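Local coordinates for protein NH(3)-dependent NAD(+) synthetase (Francisella tularensis subsp. holarctica LVS, PDB 3FIU) that belongs to the NAD synthase family of the HUP clan and, built on a parallel sheet flanked by helices, holds adenosine monophosphate, pyrophosphate and magnesium, at residues Ile40-Val44 with Lys171-Leu177; Glu30-Leu36 with Leu54-Ile60; Asp204-Val208 with Arg229-Trp233. One frame throughout, in Å; residues are numbered along the deposited sequence.

Interaction 1: residues Ile40-Val44 with Lys171-Leu177. With MG (magnesium ion), chain E; POP (pyrophosphate 2-), chain H; AMP (adenosine monophosphate), chain G.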
loop_
_atom_site.group_PDB
_atom_site.type_symbol
_atom_site.label_atom_id
_atom_site.label_comp_id
_atom_site.label_asym_id
_atom_site.label_seq_id
_atom_site.Cartn_x
_atom_site.Cartn_y
_atom_site.Cartn_z
ATOM N N ILE A 40 2.010 -5.881 -21.678
ATOM C CA ILE A 40 0.931 -5.171 -22.362
ATOM C C ILE A 40 0.114 -4.200 -21.484
ATOM O O ILE A 40 -0.288 -3.134 -21.953
ATOM C CB ILE A 40 -0.051 -6.189 -23.013
ATOM C CG1 ILE A 40 -1.023 -5.472 -23.940
ATOM C CG2 ILE A 40 -0.858 -6.987 -21.923
ATOM C CD1 ILE A 40 -0.353 -4.879 -25.120
ATOM N N ASP A 41 -0.148 -4.560 -20.222
ATOM C CA ASP A 41 -1.022 -3.723 -19.355
ATOM C C ASP A 41 -0.366 -2.377 -19.129
ATOM O O ASP A 41 -0.990 -1.329 -19.304
ATOM C CB ASP A 41 -1.289 -4.366 -17.976
ATOM C CG ASP A 41 -2.021 -5.701 -18.050
ATOM O OD1 ASP A 41 -2.829 -5.912 -18.982
ATOM O OD2 ASP A 41 -1.772 -6.535 -17.128
ATOM N N SER A 42 0.915 -2.398 -18.750
ATOM C CA SER A 42 1.605 -1.128 -18.488
ATOM C C SER A 42 1.885 -0.385 -19.789
ATOM O O SER A 42 1.842 0.852 -19.808
ATOM C CB SER A 42 2.889 -1.317 -17.673
ATOM O OG SER A 42 3.739 -2.290 -18.289
ATOM N N ALA A 43 2.115 -1.128 -20.877
ATOM C CA ALA A 43 2.297 -0.483 -22.185
ATOM C C ALA A 43 1.045 0.339 -22.585
ATOM O O ALA A 43 1.130 1.524 -22.997
ATOM C CB ALA A 43 2.660 -1.515 -23.251
ATOM N N VAL A 44 -0.118 -0.301 -22.488
ATOM C CA VAL A 44 -1.393 0.355 -22.835
ATOM C C VAL A 44 -1.652 1.550 -21.911
ATOM O O VAL A 44 -1.972 2.654 -22.377
ATOM C CB VAL A 44 -2.570 -0.678 -22.819
ATOM C CG1 VAL A 44 -3.959 0.019 -22.926
ATOM C CG2 VAL A 44 -2.408 -1.732 -23.972
ATOM N N LYS A 171 -8.784 -9.009 -20.599
ATOM C CA LYS A 171 -7.422 -9.033 -21.152
ATOM C C LYS A 171 -7.442 -8.846 -22.684
ATOM O O LYS A 171 -6.635 -8.111 -23.248
ATOM C CB LYS A 171 -6.719 -10.332 -20.749
ATOM C CG LYS A 171 -5.208 -10.346 -21.043
ATOM C CD LYS A 171 -4.480 -9.399 -20.075
ATOM C CE LYS A 171 -2.957 -9.458 -20.304
ATOM N NZ LYS A 171 -2.220 -8.638 -19.232
ATOM N N SER A 172 -8.404 -9.488 -23.356
ATOM C CA SER A 172 -8.546 -9.332 -24.796
ATOM C C SER A 172 -8.808 -7.880 -25.192
ATOM O O SER A 172 -8.343 -7.427 -26.253
ATOM C CB SER A 172 -9.656 -10.247 -25.333
ATOM O OG SER A 172 -10.915 -9.790 -24.869
ATOM N N GLN A 173 -9.533 -7.139 -24.352
ATOM C CA GLN A 173 -9.776 -5.735 -24.622
ATOM C C GLN A 173 -8.530 -4.884 -24.398
ATOM O O GLN A 173 -8.311 -3.907 -25.114
ATOM C CB GLN A 173 -10.939 -5.193 -23.791
ATOM C CG GLN A 173 -12.281 -5.763 -24.238
ATOM C CD GLN A 173 -13.398 -5.498 -23.256
ATOM O OE1 GLN A 173 -13.179 -5.390 -22.033
ATOM N NE2 GLN A 173 -14.625 -5.427 -23.778
ATOM N N VAL A 174 -7.722 -5.262 -23.408
ATOM C CA VAL A 174 -6.409 -4.617 -23.236
ATOM C C VAL A 174 -5.555 -4.810 -24.515
ATOM O O VAL A 174 -4.964 -3.845 -25.027
ATOM C CB VAL A 174 -5.684 -5.121 -21.975
ATOM C CG1 VAL A 174 -4.248 -4.523 -21.874
ATOM C CG2 VAL A 174 -6.529 -4.783 -20.702
ATOM N N PHE A 175 -5.502 -6.037 -25.024
ATOM C CA PHE A 175 -4.750 -6.303 -26.251
ATOM C C PHE A 175 -5.300 -5.523 -27.455
ATOM O O PHE A 175 -4.533 -5.017 -28.276
ATOM C CB PHE A 175 -4.694 -7.792 -26.546
ATOM C CG PHE A 175 -3.627 -8.527 -25.786
ATOM C CD1 PHE A 175 -3.965 -9.503 -24.863
ATOM C CD2 PHE A 175 -2.282 -8.278 -26.030
ATOM C CE1 PHE A 175 -2.986 -10.227 -24.164
ATOM C CE2 PHE A 175 -1.289 -8.990 -25.322
ATOM C CZ PHE A 175 -1.646 -9.956 -24.390
ATOM N N GLU A 176 -6.627 -5.428 -27.560
ATOM C CA GLU A 176 -7.250 -4.635 -28.617
ATOM C C GLU A 176 -6.819 -3.172 -28.555
ATOM O O GLU A 176 -6.555 -2.549 -29.583
ATOM C CB GLU A 176 -8.781 -4.713 -28.551
ATOM C CG GLU A 176 -9.358 -6.017 -28.995
ATOM C CD GLU A 176 -10.875 -5.967 -29.046
ATOM O OE1 GLU A 176 -11.413 -5.012 -29.668
ATOM O OE2 GLU A 176 -11.519 -6.874 -28.470
ATOM N N LEU A 177 -6.754 -2.628 -27.344
ATOM C CA LEU A 177 -6.245 -1.267 -27.142
ATOM C C LEU A 177 -4.771 -1.156 -27.527
ATOM O O LEU A 177 -4.361 -0.197 -28.197
ATOM C CB LEU A 177 -6.449 -0.829 -25.686
ATOM C CG LEU A 177 -7.873 -0.443 -25.272
ATOM C CD1 LEU A 177 -7.849 -0.056 -23.816
ATOM C CD2 LEU A 177 -8.364 0.708 -26.134
HETATM MG MG MG E . -0.313 -6.987 -15.661
HETATM P P1 POP H . 2.224 -5.939 -17.452
HETATM O O1 POP H . 2.428 -4.644 -18.200
HETATM O O2 POP H . 1.266 -5.764 -16.308
HETATM O O3 POP H . 3.509 -6.564 -16.931
HETATM O O POP H . 1.502 -6.979 -18.468
HETATM P P2 POP H . 1.157 -8.499 -18.062
HETATM O O4 POP H . 0.160 -8.501 -16.913
HETATM O O5 POP H . 0.503 -8.995 -19.320
HETATM O O6 POP H . 2.382 -9.322 -17.745
HETATM P P AMP G . 2.359 -7.947 -13.741
HETATM O O1P AMP G . 0.867 -7.802 -13.980
HETATM O O2P AMP G . 2.667 -8.573 -12.370
HETATM O O3P AMP G . 3.207 -8.498 -14.832
HETATM O "O5'" AMP G . 2.915 -6.439 -13.482
HETATM C "C5'" AMP G . 2.128 -5.529 -12.686
HETATM C "C4'" AMP G . 2.697 -4.133 -12.863
HETATM O "O4'" AMP G . 3.902 -3.959 -12.105
HETATM C "C3'" AMP G . 3.128 -3.828 -14.291
HETATM O "O3'" AMP G . 1.980 -3.473 -15.050
HETATM C "C2'" AMP G . 4.080 -2.654 -14.082
HETATM O "O2'" AMP G . 3.361 -1.406 -13.974
HETATM C "C1'" AMP G . 4.749 -3.003 -12.750
HETATM N N9 AMP G . 6.035 -3.683 -13.028
HETATM C C8 AMP G . 6.282 -5.021 -13.016
HETATM N N7 AMP G . 7.576 -5.285 -13.335
HETATM C C5 AMP G . 8.161 -4.089 -13.586
HETATM C C6 AMP G . 9.518 -3.648 -13.956
HETATM N N6 AMP G . 10.499 -4.552 -14.183
HETATM N N1 AMP G . 9.692 -2.318 -14.076
HETATM C C2 AMP G . 8.726 -1.398 -13.884
HETATM N N3 AMP G . 7.452 -1.720 -13.522
HETATM C C4 AMP G . 7.152 -3.040 -13.366
HETATM O O HOH W 1 -1.116 -5.306 -14.412
#
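K171, on helix 171-180, reaches D41 near the start of helix 40-51, where K171 NZ forms a salt bridge with D41 OD1 at 2.8 Å. The ammonium arrives from above the carboxylate, 36° out of its plane. A bend at chi2 (71°), followed by two extended torsions, steers K171 NZ to where it also donates to pyrophosphate O5 at 2.7 Å and, weakly, to O4. D41 divides its oxygens: OD1 takes K171 and N144, whereas D41 OD2 binds the magnesium ion at 2.1 Å, sharing it with E147, adenosine monophosphate and pyrophosphate. S42 N and S42 OG donate to pyrophosphate O1 at the N-terminal end of helix 40-51, where S37-S42 carry the SGGxDS signature of a PP-loop.

Beside this polar layer the helices pack through buried aliphatic groups. V174 CG1 lies 3.9 Å from I40 CG1 and is also touched by V44 CG2, while V44 CG1 rests 3.8 Å from L177 CB. The partly exposed F175 still packs closely: I40 CG1 is 3.7 Å from F175 CD2, and I40 CG2 stands over one ring face, 26° off its normal, in a CH-pi contact. Looseness lies beyond, on the far side of helix 171-180, where partly exposed S172, Q173 and E176 do not touch 40-44.

Because K171 pairs with both D41 and the pyrophosphate, its ammonium would offset part of the negative charge gathered around the metal.

Interaction 2: residues Glu30-Leu36 with Leu54-Ile60. With AMP (adenosine monophosphate), chain G.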
loop_
_atom_site.group_PDB
_atom_site.type_symbol
_atom_site.label_atom_id
_atom_site.label_comp_id
_atom_site.label_asym_id
_atom_site.label_seq_id
_atom_site.Cartn_x
_atom_site.Cartn_y
_atom_site.Cartn_z
ATOM N N GLU A 30 -0.085 17.367 -11.679
ATOM C CA GLU A 30 0.398 17.893 -12.955
ATOM C C GLU A 30 0.418 16.813 -14.070
ATOM O O GLU A 30 0.383 17.132 -15.270
ATOM C CB GLU A 30 1.772 18.553 -12.759
ATOM C CG GLU A 30 1.710 19.846 -11.919
ATOM C CD GLU A 30 3.074 20.305 -11.398
ATOM O OE1 GLU A 30 4.112 20.086 -12.078
ATOM O OE2 GLU A 30 3.101 20.896 -10.294
ATOM N N GLY A 31 0.427 15.533 -13.682
ATOM C CA GLY A 31 0.601 14.446 -14.650
ATOM C C GLY A 31 0.729 13.088 -13.977
ATOM O O GLY A 31 0.227 12.879 -12.843
ATOM N N PHE A 32 1.453 12.198 -14.643
ATOM C CA PHE A 32 1.433 10.787 -14.338
ATOM C C PHE A 32 2.815 10.202 -14.201
ATOM O O PHE A 32 3.799 10.692 -14.773
ATOM C CB PHE A 32 0.730 10.026 -15.482
ATOM C CG PHE A 32 -0.662 10.528 -15.783
ATOM C CD1 PHE A 32 -0.895 11.357 -16.888
ATOM C CD2 PHE A 32 -1.738 10.171 -14.960
ATOM C CE1 PHE A 32 -2.196 11.837 -17.149
ATOM C CE2 PHE A 32 -3.041 10.617 -15.224
ATOM C CZ PHE A 32 -3.261 11.480 -16.320
ATOM N N VAL A 33 2.861 9.099 -13.470
ATOM C CA VAL A 33 4.027 8.237 -13.490
ATOM C C VAL A 33 3.513 6.795 -13.542
ATOM O O VAL A 33 2.420 6.475 -12.996
ATOM C CB VAL A 33 4.993 8.526 -12.294
ATOM C CG1 VAL A 33 4.335 8.220 -10.948
ATOM C CG2 VAL A 33 6.359 7.751 -12.437
ATOM N N ILE A 34 4.293 5.935 -14.194
ATOM C CA ILE A 34 3.872 4.559 -14.423
ATOM C C ILE A 34 5.101 3.660 -14.465
ATOM O O ILE A 34 6.133 4.072 -14.982
ATOM C CB ILE A 34 3.042 4.439 -15.709
ATOM C CG1 ILE A 34 2.483 3.014 -15.835
ATOM C CG2 ILE A 34 3.890 4.760 -16.946
ATOM C CD1 ILE A 34 1.295 2.925 -16.739
ATOM N N GLY A 35 5.009 2.475 -13.852
ATOM C CA GLY A 35 6.075 1.476 -13.979
ATOM C C GLY A 35 5.880 0.655 -15.256
ATOM O O GLY A 35 4.793 0.088 -15.482
ATOM N N LEU A 36 6.911 0.609 -16.101
ATOM C CA LEU A 36 6.838 -0.143 -17.365
ATOM C C LEU A 36 7.623 -1.432 -17.301
ATOM O O LEU A 36 8.859 -1.422 -17.215
ATOM C CB LEU A 36 7.351 0.695 -18.549
ATOM C CG LEU A 36 6.503 1.689 -19.310
ATOM C CD1 LEU A 36 7.308 2.075 -20.543
ATOM C CD2 LEU A 36 5.176 1.111 -19.750
ATOM N N LEU A 54 -0.652 15.442 -20.903
ATOM C CA LEU A 54 -0.065 15.816 -19.610
ATOM C C LEU A 54 1.284 15.126 -19.407
ATOM O O LEU A 54 1.486 14.046 -19.940
ATOM C CB LEU A 54 -1.009 15.477 -18.459
ATOM C CG LEU A 54 -2.398 16.149 -18.465
ATOM C CD1 LEU A 54 -3.344 15.393 -17.541
ATOM C CD2 LEU A 54 -2.276 17.602 -18.051
ATOM N N PRO A 55 2.219 15.773 -18.674
ATOM C CA PRO A 55 3.528 15.186 -18.375
ATOM C C PRO A 55 3.383 13.747 -17.893
ATOM O O PRO A 55 2.557 13.463 -17.032
ATOM C CB PRO A 55 4.062 16.069 -17.247
ATOM C CG PRO A 55 3.479 17.437 -17.543
ATOM C CD PRO A 55 2.088 17.140 -18.120
ATOM N N THR A 56 4.179 12.850 -18.459
ATOM C CA THR A 56 4.031 11.415 -18.190
ATOM C C THR A 56 5.449 10.856 -18.094
ATOM O O THR A 56 6.221 11.021 -19.019
ATOM C CB THR A 56 3.278 10.681 -19.336
ATOM O OG1 THR A 56 1.913 11.131 -19.396
ATOM C CG2 THR A 56 3.270 9.139 -19.104
ATOM N N THR A 57 5.775 10.198 -16.992
ATOM C CA THR A 57 7.130 9.618 -16.849
ATOM C C THR A 57 7.003 8.135 -16.634
ATOM O O THR A 57 6.119 7.694 -15.874
ATOM C CB THR A 57 7.829 10.256 -15.619
ATOM O OG1 THR A 57 7.992 11.654 -15.866
ATOM C CG2 THR A 57 9.230 9.618 -15.303
ATOM N N ALA A 58 7.921 7.368 -17.240
ATOM C CA ALA A 58 7.979 5.924 -17.021
ATOM C C ALA A 58 9.185 5.517 -16.189
ATOM O O ALA A 58 10.291 5.995 -16.421
ATOM C CB ALA A 58 8.003 5.174 -18.350
ATOM N N LEU A 59 8.973 4.615 -15.234
ATOM C CA LEU A 59 10.076 4.027 -14.525
ATOM C C LEU A 59 10.238 2.578 -14.980
ATOM O O LEU A 59 9.287 1.823 -14.996
ATOM C CB LEU A 59 9.856 4.092 -13.002
ATOM C CG LEU A 59 9.599 5.465 -12.400
ATOM C CD1 LEU A 59 9.632 5.346 -10.850
ATOM C CD2 LEU A 59 10.647 6.468 -12.919
ATOM N N ILE A 60 11.458 2.214 -15.353
ATOM C CA ILE A 60 11.807 0.813 -15.550
ATOM C C ILE A 60 12.605 0.347 -14.354
ATOM O O ILE A 60 13.641 0.926 -14.013
ATOM C CB ILE A 60 12.583 0.607 -16.846
ATOM C CG1 ILE A 60 11.769 1.116 -18.036
ATOM C CG2 ILE A 60 13.038 -0.909 -17.020
ATOM C CD1 ILE A 60 12.543 1.053 -19.355
HETATM P P AMP G . 2.359 -7.947 -13.741
HETATM O O1P AMP G . 0.867 -7.802 -13.980
HETATM O O2P AMP G . 2.667 -8.573 -12.370
HETATM O O3P AMP G . 3.207 -8.498 -14.832
HETATM O "O5'" AMP G . 2.915 -6.439 -13.482
HETATM C "C5'" AMP G . 2.128 -5.529 -12.686
HETATM C "C4'" AMP G . 2.697 -4.133 -12.863
HETATM O "O4'" AMP G . 3.902 -3.959 -12.105
HETATM C "C3'" AMP G . 3.128 -3.828 -14.291
HETATM O "O3'" AMP G . 1.980 -3.473 -15.050
HETATM C "C2'" AMP G . 4.080 -2.654 -14.082
HETATM O "O2'" AMP G . 3.361 -1.406 -13.974
HETATM C "C1'" AMP G . 4.749 -3.003 -12.750
HETATM N N9 AMP G . 6.035 -3.683 -13.028
HETATM C C8 AMP G . 6.282 -5.021 -13.016
HETATM N N7 AMP G . 7.576 -5.285 -13.335
HETATM C C5 AMP G . 8.161 -4.089 -13.586
HETATM C C6 AMP G . 9.518 -3.648 -13.956
HETATM N N6 AMP G . 10.499 -4.552 -14.183
HETATM N N1 AMP G . 9.692 -2.318 -14.076
HETATM C C2 AMP G . 8.726 -1.398 -13.884
HETATM N N3 AMP G . 7.452 -1.720 -13.522
HETATM C C4 AMP G . 7.152 -3.040 -13.366
#
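F32 holds CG beside its backbone N and anti to its carbonyl carbon (chi1 -56°), which carries the ring toward L54 and T56. F32 CE1 comes 3.8 Å from L54 CD1, and T56 OG1 sits at the ring edge, near its plane, while donating a hydrogen bond to L54 O. On the opposite sheet face, V33 points CG1 between N and the carbonyl carbon (chi1 64°); its other methyl, V33 CG2, then lies 3.4 Å from T57 O and packs on L59 CG at 4.0 Å. Further along, L36 CG and CD1 both touch the A58 methyl, L36 CD1 at 3.9 Å.

Five backbone hydrogen bonds zip the segments into a parallel ladder, passing alternately from F32 N to P55 O, T57 N to F32 O, I34 N to T57 O, L59 N to I34 O and L36 N to L59 O. The most bent is I34 N to T57 O, with 142° at the hydrogen. The strands belong to a beta-alpha-beta unit: helix 40-51 is the crossover, and its A45 and A49 cover the face carrying F32, I34 and T56. T57 OG1, on the other face, bonds to Y131 OH and R137 NH1.

At the C-terminal end the ladder meets adenosine monophosphate. G35 O accepts the ribose O2' hydroxyl at 2.6 Å. With no side chain on G35, atom N3 of AMP can approach G35 CA to 3.5 Å. L36 O and L59 O both face adenine C2, L36 O at 3.3 Å.

Interaction 3: residues Asp204-Val208 with Arg229-Trp233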
loop_
_atom_site.group_PDB
_atom_site.type_symbol
_atom_site.label_atom_id
_atom_site.label_comp_id
_atom_site.label_asym_id
_atom_site.label_seq_id
_atom_site.Cartn_x
_atom_site.Cartn_y
_atom_site.Cartn_z
ATOM N N ASP A 204 0.112 -20.238 -16.943
ATOM C CA ASP A 204 0.698 -21.401 -16.262
ATOM C C ASP A 204 0.551 -21.259 -14.767
ATOM O O ASP A 204 0.345 -22.240 -14.049
ATOM C CB ASP A 204 2.202 -21.509 -16.525
ATOM C CG ASP A 204 2.537 -22.275 -17.778
ATOM O OD1 ASP A 204 1.677 -22.414 -18.676
ATOM O OD2 ASP A 204 3.698 -22.743 -17.863
ATOM N N GLU A 205 0.713 -20.033 -14.286
ATOM C CA GLU A 205 0.673 -19.775 -12.860
ATOM C C GLU A 205 -0.737 -19.960 -12.328
ATOM O O GLU A 205 -0.949 -20.622 -11.307
ATOM C CB GLU A 205 1.159 -18.356 -12.584
ATOM C CG GLU A 205 1.819 -18.224 -11.258
ATOM C CD GLU A 205 3.250 -18.747 -11.255
ATOM O OE1 GLU A 205 4.112 -18.031 -10.720
ATOM O OE2 GLU A 205 3.521 -19.854 -11.773
ATOM N N MET A 206 -1.703 -19.379 -13.029
ATOM C CA MET A 206 -3.086 -19.455 -12.590
ATOM C C MET A 206 -3.721 -20.827 -12.862
ATOM O O MET A 206 -4.667 -21.193 -12.174
ATOM C CB MET A 206 -3.927 -18.366 -13.240
ATOM C CG MET A 206 -3.488 -16.939 -12.893
ATOM S SD MET A 206 -4.439 -15.717 -13.768
ATOM C CE MET A 206 -4.127 -16.093 -15.484
ATOM N N GLY A 207 -3.199 -21.567 -13.850
ATOM C CA GLY A 207 -3.816 -22.834 -14.307
ATOM C C GLY A 207 -5.070 -22.639 -15.160
ATOM O O GLY A 207 -5.890 -23.552 -15.328
ATOM N N VAL A 208 -5.212 -21.447 -15.718
ATOM C CA VAL A 208 -6.430 -21.045 -16.421
ATOM C C VAL A 208 -6.035 -19.954 -17.387
ATOM O O VAL A 208 -5.157 -19.147 -17.074
ATOM C CB VAL A 208 -7.569 -20.641 -15.440
ATOM C CG1 VAL A 208 -7.223 -19.390 -14.610
ATOM C CG2 VAL A 208 -8.870 -20.428 -16.163
ATOM N N ARG A 229 -10.007 -23.211 -11.012
ATOM C CA ARG A 229 -8.885 -22.286 -10.810
ATOM C C ARG A 229 -9.362 -20.851 -10.567
ATOM O O ARG A 229 -8.797 -20.157 -9.706
ATOM C CB ARG A 229 -7.860 -22.354 -11.939
ATOM C CG ARG A 229 -7.094 -23.685 -12.072
ATOM C CD ARG A 229 -6.863 -24.397 -10.739
ATOM N NE ARG A 229 -5.698 -23.919 -10.015
ATOM C CZ ARG A 229 -5.553 -23.999 -8.694
ATOM N NH1 ARG A 229 -6.502 -24.533 -7.936
ATOM N NH2 ARG A 229 -4.456 -23.527 -8.127
ATOM N N ILE A 230 -10.412 -20.426 -11.283
ATOM C CA ILE A 230 -10.962 -19.066 -11.123
ATOM C C ILE A 230 -11.458 -18.807 -9.715
ATOM O O ILE A 230 -11.035 -17.829 -9.085
ATOM C CB ILE A 230 -12.064 -18.704 -12.178
ATOM C CG1 ILE A 230 -11.445 -18.619 -13.581
ATOM C CG2 ILE A 230 -12.807 -17.381 -11.806
ATOM C CD1 ILE A 230 -12.445 -18.566 -14.749
ATOM N N ASN A 231 -12.354 -19.662 -9.210
ATOM C CA ASN A 231 -12.846 -19.513 -7.828
ATOM C C ASN A 231 -11.737 -19.671 -6.792
ATOM O O ASN A 231 -11.782 -19.003 -5.785
ATOM C CB ASN A 231 -13.958 -20.526 -7.489
ATOM C CG ASN A 231 -15.262 -20.273 -8.245
ATOM O OD1 ASN A 231 -15.874 -19.191 -8.142
ATOM N ND2 ASN A 231 -15.733 -21.304 -8.950
ATOM N N PHE A 232 -10.756 -20.560 -7.015
ATOM C CA PHE A 232 -9.672 -20.734 -6.036
ATOM C C PHE A 232 -8.896 -19.412 -5.795
ATOM O O PHE A 232 -8.737 -18.971 -4.650
ATOM C CB PHE A 232 -8.698 -21.853 -6.436
ATOM C CG PHE A 232 -7.444 -21.879 -5.601
ATOM C CD1 PHE A 232 -6.239 -21.403 -6.114
ATOM C CD2 PHE A 232 -7.477 -22.319 -4.281
ATOM C CE1 PHE A 232 -5.073 -21.399 -5.337
ATOM C CE2 PHE A 232 -6.311 -22.319 -3.492
ATOM C CZ PHE A 232 -5.110 -21.858 -4.029
ATOM N N TRP A 233 -8.427 -18.803 -6.883
ATOM C CA TRP A 233 -7.761 -17.495 -6.847
ATOM C C TRP A 233 -8.648 -16.363 -6.295
ATOM O O TRP A 233 -8.226 -15.583 -5.429
ATOM C CB TRP A 233 -7.239 -17.140 -8.255
ATOM C CG TRP A 233 -5.980 -17.882 -8.607
ATOM C CD1 TRP A 233 -5.852 -19.226 -8.833
ATOM C CD2 TRP A 233 -4.669 -17.323 -8.774
ATOM N NE1 TRP A 233 -4.541 -19.544 -9.111
ATOM C CE2 TRP A 233 -3.792 -18.392 -9.092
ATOM C CE3 TRP A 233 -4.150 -16.018 -8.712
ATOM C CZ2 TRP A 233 -2.417 -18.194 -9.338
ATOM C CZ3 TRP A 233 -2.786 -15.827 -8.953
ATOM C CH2 TRP A 233 -1.937 -16.909 -9.265
#
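M206, the last residue of helix 202-206, turns its carbonyl O toward two residues of helix 224-235. R229 CB approaches M206 O to 3.4 Å, with R229 CG and NE close behind, and W233 NE1 lies 3.5 Å from M206 O. The carbonyl oxygen lies obliquely to the guanidinium plane. R229 gets there through a chain bent at chi2 (-32°, an unusual value) and again at chi3, which folds its aliphatic part over the turn that follows the helix.

G207 makes that turn: it is the first residue to leave helical geometry, and its phi of 75° swings the chain out of the helix. G207 O thereby comes 3.5 Å from R229 CG. V208, next along, brings CB to 3.9 Å from R229 CB and sets CG2 against I230 CG1, its side chain crossing that of I230 at about a right angle.

The W233 indole supplies the broadest surface. M206 CG stands 3.9 Å from the centroid of its six-membered ring and only 10° off the normal, a CH-pi contact over the face, displaced toward the rim. M206 SD continues away from the same face, 5.1 Å from that centroid, as a distant Met-aromatic contact. The ring edge is met instead by E205 O, which lies near the indole plane and 3.5 Å from W233 CZ2. One residue thus meets the flat of the ring with its side chain while the residue before it meets the rim with its carbonyl.

Helix 210-218 packs alongside through I213, which touches M206, V208 and I230. M150 of helix 145-150 contacts M206, V208 and W233, and W233 also meets the Y152 ring and, by a cation-pi contact, R236.

How the interactions relate
From the N terminus, strand 31-35 runs into helix 40-51 and then into strand 56-60, and interaction 2 closes this short loop by pairing the two strands. Interaction 1 starts inside that loop, at 40-44, and closes only at 171-177, so the two contacts cross along the chain. They also touch in space, S42 CB lying 3.2 Å from G35 O, and both reach adenosine monophosphate. Interaction 1 therefore joins the first beta-alpha-beta unit to a much later helix. Interaction 3 follows in series, closing a local, mainly helical loop between 204-208 and 229-233; its centre is about 31 Å from that of interaction 2, on the opposite side of the chain's centre.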